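Local coordinates for protein CRISPR-associated endoribonuclease Cas2 2 (Sulfolobus solfataricus, PDB 3EXC) that acts as a single-strand-specific RNA endonuclease in CRISPR-based antiviral defence, working as a homodimer with magnesium as cofactor, at residues L6-D11 with K48-V53; Y10-D15 with N19-N24. The protein carries 2 engineered substitutions. All coordinates share one frame; numbering follows the deposited sequence.

Interaction 1. Residues L6-D11 with K48-V53; sequences LLVVYD and KDLVRV. With NA (sodium ion), chain C.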
loop_
_atom_site.group_PDB
_atom_site.type_symbol
_atom_site.label_atom_id
_atom_site.label_comp_id
_atom_site.label_asym_id
_atom_site.label_seq_id
_atom_site.Cartn_x
_atom_site.Cartn_y
_atom_site.Cartn_z
ATOM N N LEU A 6 7.118 2.444 -8.799
ATOM C CA LEU A 6 5.995 1.604 -8.509
ATOM C C LEU A 6 5.985 1.211 -7.116
ATOM O O LEU A 6 6.997 1.259 -6.456
ATOM C CB LEU A 6 5.924 0.394 -9.437
ATOM C CG LEU A 6 7.073 -0.538 -9.596
ATOM C CD1 LEU A 6 7.284 -1.193 -8.303
ATOM C CD2 LEU A 6 6.556 -1.517 -10.618
ATOM N N LEU A 7 4.785 0.905 -6.647
ATOM C CA LEU A 7 4.520 0.401 -5.312
ATOM C C LEU A 7 4.004 -1.004 -5.456
ATOM O O LEU A 7 3.182 -1.274 -6.358
ATOM C CB LEU A 7 3.332 1.092 -4.685
ATOM C CG LEU A 7 3.484 2.539 -4.409
ATOM C CD1 LEU A 7 2.076 2.982 -3.916
ATOM C CD2 LEU A 7 4.500 2.554 -3.296
ATOM N N VAL A 8 4.453 -1.859 -4.557
ATOM C CA VAL A 8 3.857 -3.159 -4.425
ATOM C C VAL A 8 3.325 -3.190 -3.014
ATOM O O VAL A 8 4.088 -3.024 -2.054
ATOM C CB VAL A 8 4.918 -4.225 -4.535
ATOM C CG1 VAL A 8 4.287 -5.590 -4.386
ATOM C CG2 VAL A 8 5.536 -4.085 -5.891
ATOM N N VAL A 9 2.039 -3.415 -2.882
ATOM C CA VAL A 9 1.381 -3.524 -1.626
ATOM C C VAL A 9 0.773 -4.921 -1.552
ATOM O O VAL A 9 0.008 -5.353 -2.423
ATOM C CB VAL A 9 0.244 -2.439 -1.565
ATOM C CG1 VAL A 9 -0.505 -2.464 -0.240
ATOM C CG2 VAL A 9 0.877 -1.055 -1.737
ATOM N N TYR A 10 1.010 -5.637 -0.470
ATOM C CA TYR A 10 0.471 -7.013 -0.397
ATOM C C TYR A 10 -0.325 -7.371 0.907
ATOM O O TYR A 10 -0.173 -6.758 2.019
ATOM C CB TYR A 10 1.573 -8.038 -0.725
ATOM C CG TYR A 10 2.836 -7.883 0.073
ATOM C CD1 TYR A 10 3.849 -7.035 -0.349
ATOM C CD2 TYR A 10 3.032 -8.594 1.277
ATOM C CE1 TYR A 10 5.028 -6.864 0.434
ATOM C CE2 TYR A 10 4.205 -8.444 2.044
ATOM C CZ TYR A 10 5.192 -7.572 1.590
ATOM O OH TYR A 10 6.355 -7.398 2.301
ATOM N N ASP A 11 -1.157 -8.400 0.770
ATOM C CA ASP A 11 -1.990 -8.911 1.830
ATOM C C ASP A 11 -1.832 -10.435 1.636
ATOM O O ASP A 11 -2.528 -11.100 0.842
ATOM C CB ASP A 11 -3.409 -8.337 1.611
ATOM C CG ASP A 11 -4.495 -9.018 2.463
ATOM O OD1 ASP A 11 -4.174 -10.001 3.207
ATOM O OD2 ASP A 11 -5.705 -8.583 2.348
ATOM N N LYS A 48 7.729 -7.804 -16.201
ATOM C CA LYS A 48 7.227 -9.149 -16.449
ATOM C C LYS A 48 7.743 -10.136 -15.401
ATOM O O LYS A 48 7.002 -11.033 -14.975
ATOM C CB LYS A 48 7.595 -9.579 -17.861
ATOM C CG LYS A 48 6.633 -10.591 -18.465
ATOM C CD LYS A 48 5.127 -10.148 -18.475
ATOM C CE LYS A 48 4.283 -11.208 -19.239
ATOM N NZ LYS A 48 5.064 -11.742 -20.450
ATOM N N ASP A 49 8.992 -9.929 -14.967
ATOM C CA ASP A 49 9.581 -10.715 -13.886
ATOM C C ASP A 49 8.984 -10.476 -12.529
ATOM O O ASP A 49 8.811 -11.435 -11.772
ATOM C CB ASP A 49 11.078 -10.528 -13.809
ATOM C CG ASP A 49 11.781 -11.397 -14.788
ATOM O OD1 ASP A 49 13.019 -11.491 -14.711
ATOM O OD2 ASP A 49 11.089 -12.015 -15.643
ATOM N N LEU A 50 8.693 -9.202 -12.230
ATOM C CA LEU A 50 7.971 -8.805 -11.030
ATOM C C LEU A 50 6.624 -9.546 -10.900
ATOM O O LEU A 50 6.342 -10.172 -9.879
ATOM C CB LEU A 50 7.767 -7.281 -10.962
ATOM C CG LEU A 50 7.010 -6.780 -9.750
ATOM C CD1 LEU A 50 7.788 -7.178 -8.547
ATOM C CD2 LEU A 50 6.879 -5.259 -9.797
ATOM N N VAL A 51 5.809 -9.496 -11.938
ATOM C CA VAL A 51 4.533 -10.152 -11.890
ATOM C C VAL A 51 4.702 -11.655 -11.725
ATOM O O VAL A 51 3.998 -12.253 -10.901
ATOM C CB VAL A 51 3.688 -9.784 -13.124
ATOM C CG1 VAL A 51 2.422 -10.606 -13.214
ATOM C CG2 VAL A 51 3.344 -8.280 -13.092
ATOM N N ARG A 52 5.636 -12.264 -12.462
ATOM C CA ARG A 52 5.863 -13.713 -12.361
ATOM C C ARG A 52 6.280 -14.045 -10.923
ATOM O O ARG A 52 5.727 -14.930 -10.294
ATOM C CB ARG A 52 6.886 -14.193 -13.394
ATOM C CG ARG A 52 6.448 -15.426 -14.245
ATOM C CD ARG A 52 7.620 -16.417 -14.543
ATOM N NE ARG A 52 9.014 -15.884 -14.377
ATOM C CZ ARG A 52 10.147 -16.536 -14.744
ATOM N NH1 ARG A 52 11.332 -15.960 -14.547
ATOM N NH2 ARG A 52 10.103 -17.769 -15.311
ATOM N N VAL A 53 7.202 -13.303 -10.346
ATOM C CA VAL A 53 7.592 -13.558 -8.960
ATOM C C VAL A 53 6.432 -13.524 -7.987
ATOM O O VAL A 53 6.257 -14.433 -7.166
ATOM C CB VAL A 53 8.626 -12.524 -8.501
ATOM C CG1 VAL A 53 8.677 -12.355 -6.932
ATOM C CG2 VAL A 53 9.974 -12.815 -9.135
HETATM NA NA NA C . -2.122 -4.924 2.884
HETATM O O HOH W 1 -0.267 -2.844 3.288
HETATM O O HOH W 2 -1.198 -6.324 5.028
#
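Strand 5-11, which sets Leu6 and Val8 against Leu50 of helix 47-57, also carries near its far end a sodium ion gripped by four ligands. The carbonyl Tyr10 O lies 2.8 Å from the sodium ion, two waters add their oxygens, and Gln34 OE1 of the second subunit completes the set. The fold is ferredoxin-like: strand 5-11 lies between strands 37-41 and 64-70 in an antiparallel sheet, and the helix covers one sheet face.

Contact with the helix rests on methyl groups alone. Leu6 and Leu50 reach toward each other tip to tip, with Leu6 CD2 and Leu50 CD2 3.8 Å apart. Leu50 extends with CG anti to the backbone N (chi1 179°), which carries its branch out from the helix to the strand. The area shared is small, and Leu28 and Leu30 fill in around it: Leu28 touches Leu50, while Leu30 meets both Leu6 and Val8.

The opposite sheet face meets the second subunit, where Leu7 and Val9 pack on their own counterparts, and the helix touches that subunit as well, through Val51 on its Ile79. Asp11, predicted to bind catalytic magnesium, follows Tyr10 but does not ligate the sodium here: Asp11 OD2 is 5.2 Å from the ion and accepts a hydrogen bond from Arg35 N of the second subunit. The site thus joins the end of this core strand to the dimer partner, well away from the helix. Back at the helix, Leu50 CD2 has a second, looser neighbour besides Leu6 CD2, standing 4.3 Å from Val8 CG2.

Interaction 2. Residues Y10-D15 with N19-N24; sequences YDVSDD and NKLANN. With NA (sodium ion), chain C.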
loop_
_atom_site.group_PDB
_atom_site.type_symbol
_atom_site.label_atom_id
_atom_site.label_comp_id
_atom_site.label_asym_id
_atom_site.label_seq_id
_atom_site.Cartn_x
_atom_site.Cartn_y
_atom_site.Cartn_z
ATOM N N TYR A 10 1.010 -5.637 -0.470
ATOM C CA TYR A 10 0.471 -7.013 -0.397
ATOM C C TYR A 10 -0.325 -7.371 0.907
ATOM O O TYR A 10 -0.173 -6.758 2.019
ATOM C CB TYR A 10 1.573 -8.038 -0.725
ATOM C CG TYR A 10 2.836 -7.883 0.073
ATOM C CD1 TYR A 10 3.849 -7.035 -0.349
ATOM C CD2 TYR A 10 3.032 -8.594 1.277
ATOM C CE1 TYR A 10 5.028 -6.864 0.434
ATOM C CE2 TYR A 10 4.205 -8.444 2.044
ATOM C CZ TYR A 10 5.192 -7.572 1.590
ATOM O OH TYR A 10 6.355 -7.398 2.301
ATOM N N ASP A 11 -1.157 -8.400 0.770
ATOM C CA ASP A 11 -1.990 -8.911 1.830
ATOM C C ASP A 11 -1.832 -10.435 1.636
ATOM O O ASP A 11 -2.528 -11.100 0.842
ATOM C CB ASP A 11 -3.409 -8.337 1.611
ATOM C CG ASP A 11 -4.495 -9.018 2.463
ATOM O OD1 ASP A 11 -4.174 -10.001 3.207
ATOM O OD2 ASP A 11 -5.705 -8.583 2.348
ATOM N N VAL A 12 -0.830 -10.977 2.312
ATOM C CA VAL A 12 -0.493 -12.340 2.161
ATOM C C VAL A 12 -0.772 -13.060 3.478
ATOM O O VAL A 12 -0.082 -12.791 4.452
ATOM C CB VAL A 12 0.987 -12.492 1.798
ATOM C CG1 VAL A 12 1.387 -13.932 1.894
ATOM C CG2 VAL A 12 1.229 -11.947 0.366
ATOM N N SER A 13 -1.777 -13.952 3.508
ATOM C CA SER A 13 -2.134 -14.686 4.750
ATOM C C SER A 13 -1.044 -15.568 5.361
ATOM O O SER A 13 -0.698 -15.355 6.514
ATOM C CB SER A 13 -3.459 -15.454 4.628
ATOM O OG SER A 13 -4.524 -14.526 4.849
ATOM N N ASP A 14 -0.504 -16.531 4.618
ATOM C CA ASP A 14 0.607 -17.380 5.133
ATOM C C ASP A 14 1.917 -16.592 5.521
ATOM O O ASP A 14 2.635 -16.066 4.651
ATOM C CB ASP A 14 0.881 -18.486 4.108
ATOM C CG ASP A 14 1.879 -19.507 4.576
ATOM O OD1 ASP A 14 2.546 -19.327 5.613
ATOM O OD2 ASP A 14 1.995 -20.541 3.886
ATOM N N ASP A 15 2.207 -16.519 6.829
ATOM C CA ASP A 15 3.440 -15.912 7.408
ATOM C C ASP A 15 4.710 -16.191 6.598
ATOM O O ASP A 15 5.550 -15.316 6.388
ATOM C CB ASP A 15 3.683 -16.437 8.849
ATOM C CG ASP A 15 3.409 -15.391 9.948
ATOM O OD1 ASP A 15 3.905 -15.577 11.096
ATOM O OD2 ASP A 15 2.693 -14.401 9.680
ATOM N N ASN A 19 7.207 -13.527 3.933
ATOM C CA ASN A 19 8.583 -13.078 3.859
ATOM C C ASN A 19 9.421 -13.650 2.747
ATOM O O ASN A 19 10.420 -13.031 2.403
ATOM C CB ASN A 19 9.293 -13.202 5.173
ATOM C CG ASN A 19 8.955 -14.427 5.865
ATOM O OD1 ASN A 19 9.271 -14.571 7.042
ATOM N ND2 ASN A 19 8.296 -15.353 5.162
ATOM N N LYS A 20 9.028 -14.788 2.164
ATOM C CA LYS A 20 9.552 -15.138 0.848
ATOM C C LYS A 20 9.347 -13.979 -0.134
ATOM O O LYS A 20 10.270 -13.599 -0.853
ATOM C CB LYS A 20 8.842 -16.338 0.319
ATOM C CG LYS A 20 9.572 -17.024 -0.828
ATOM C CD LYS A 20 8.875 -18.363 -1.227
ATOM C CE LYS A 20 9.850 -19.375 -1.698
ATOM N NZ LYS A 20 9.201 -20.697 -1.869
ATOM N N LEU A 21 8.139 -13.418 -0.162
ATOM C CA LEU A 21 7.819 -12.280 -1.075
ATOM C C LEU A 21 8.652 -11.049 -0.742
ATOM O O LEU A 21 9.298 -10.525 -1.615
ATOM C CB LEU A 21 6.323 -11.942 -1.039
ATOM C CG LEU A 21 5.883 -10.830 -1.993
ATOM C CD1 LEU A 21 6.083 -11.243 -3.427
ATOM C CD2 LEU A 21 4.421 -10.496 -1.733
ATOM N N ALA A 22 8.699 -10.662 0.539
ATOM C CA ALA A 22 9.529 -9.530 1.008
ATOM C C ALA A 22 10.959 -9.756 0.567
ATOM O O ALA A 22 11.584 -8.846 0.033
ATOM C CB ALA A 22 9.463 -9.353 2.512
ATOM N N ASN A 23 11.455 -10.978 0.741
ATOM C CA ASN A 23 12.847 -11.306 0.371
ATOM C C ASN A 23 13.085 -11.145 -1.100
ATOM O O ASN A 23 14.130 -10.624 -1.507
ATOM C CB ASN A 23 13.238 -12.756 0.739
ATOM C CG ASN A 23 13.466 -12.946 2.224
ATOM O OD1 ASN A 23 13.460 -11.967 3.009
ATOM N ND2 ASN A 23 13.607 -14.202 2.640
ATOM N N ASN A 24 12.131 -11.632 -1.894
ATOM C CA ASN A 24 12.242 -11.508 -3.351
ATOM C C ASN A 24 12.077 -10.125 -3.944
ATOM O O ASN A 24 12.789 -9.741 -4.875
ATOM C CB ASN A 24 11.351 -12.503 -4.027
ATOM C CG ASN A 24 12.012 -13.870 -4.083
ATOM O OD1 ASN A 24 11.855 -14.700 -3.155
ATOM N ND2 ASN A 24 12.840 -14.076 -5.129
HETATM NA NA NA C . -2.122 -4.924 2.884
HETATM O O HOH W 1 -0.267 -2.844 3.288
HETATM O O HOH W 2 -1.198 -6.324 5.028
#
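Leu21 lays its CD2 methyl over one face of the Tyr10 ring, a CH-pi contact in which that carbon stands 3.8 Å from the ring centroid and 21° off the normal. The methyl is displaced toward the rim on the CB side, so Leu21 CD2 is closest to Tyr10 CG, at 3.5 Å. Tyr10 points its ring at the helix with CG between the backbone N and the carbonyl carbon (chi1 52°), and the two side chains run past one another in opposite directions. At the far end of the ring, Tyr10 OH rests against Ala22 CB at 3.7 Å. The same leucine methyl serves a second neighbour, Val12 CG2, 4.1 Å from Leu21 CD2. In the first helical turn, Asn19 N reaches Asp15 O in a weak bond of 3.5 Å.

These contacts span the first strand-to-helix connection of the ferredoxin-like fold: the chain leaves strand 5-11, turns through residues 12-14 and returns as helix 15-27 over the sheet. Around this layer, Leu25 and Phe38 also touch the tyrosine, while Val54 and Ile57 of helix 47-57 pack on Leu21.

The turn is fixed by polar groups. Ser13 N donates to Asp63 OD1, and Asp14, at the N-cap position, takes a hydrogen bond from Ser16 N through OD1. The carboxylate of Asp15 forms a salt bridge to Arg18.

This division of chemistry suggests that apolar contacts probably set how the helix sits on the strand, while polar bonds shape the turn. Asp11, the predicted magnesium-binding residue, is thereby carried between two backbone positions, Tyr10 and Val12, whose side chains are packed against the helix.

From the N terminus, strand 5-11 opens both contacts. Interaction 2 closes the shorter loop, with three helical residues between its segments, as the chain turns after the strand and comes back as helix 15-27. Interaction 1 closes a much longer one: the chain passes through that helix and the hairpin strands 31-34 and 37-41 before helix 47-57 returns to the start of the strand. The short loop lies wholly within the long one, the segments overlapping at Tyr10 and Asp11. Together they tie both helices to one central strand at different points along it, and the helices touch each other, among other places, where Val53 CG1 packs 4.0 Å from Asn24 CB.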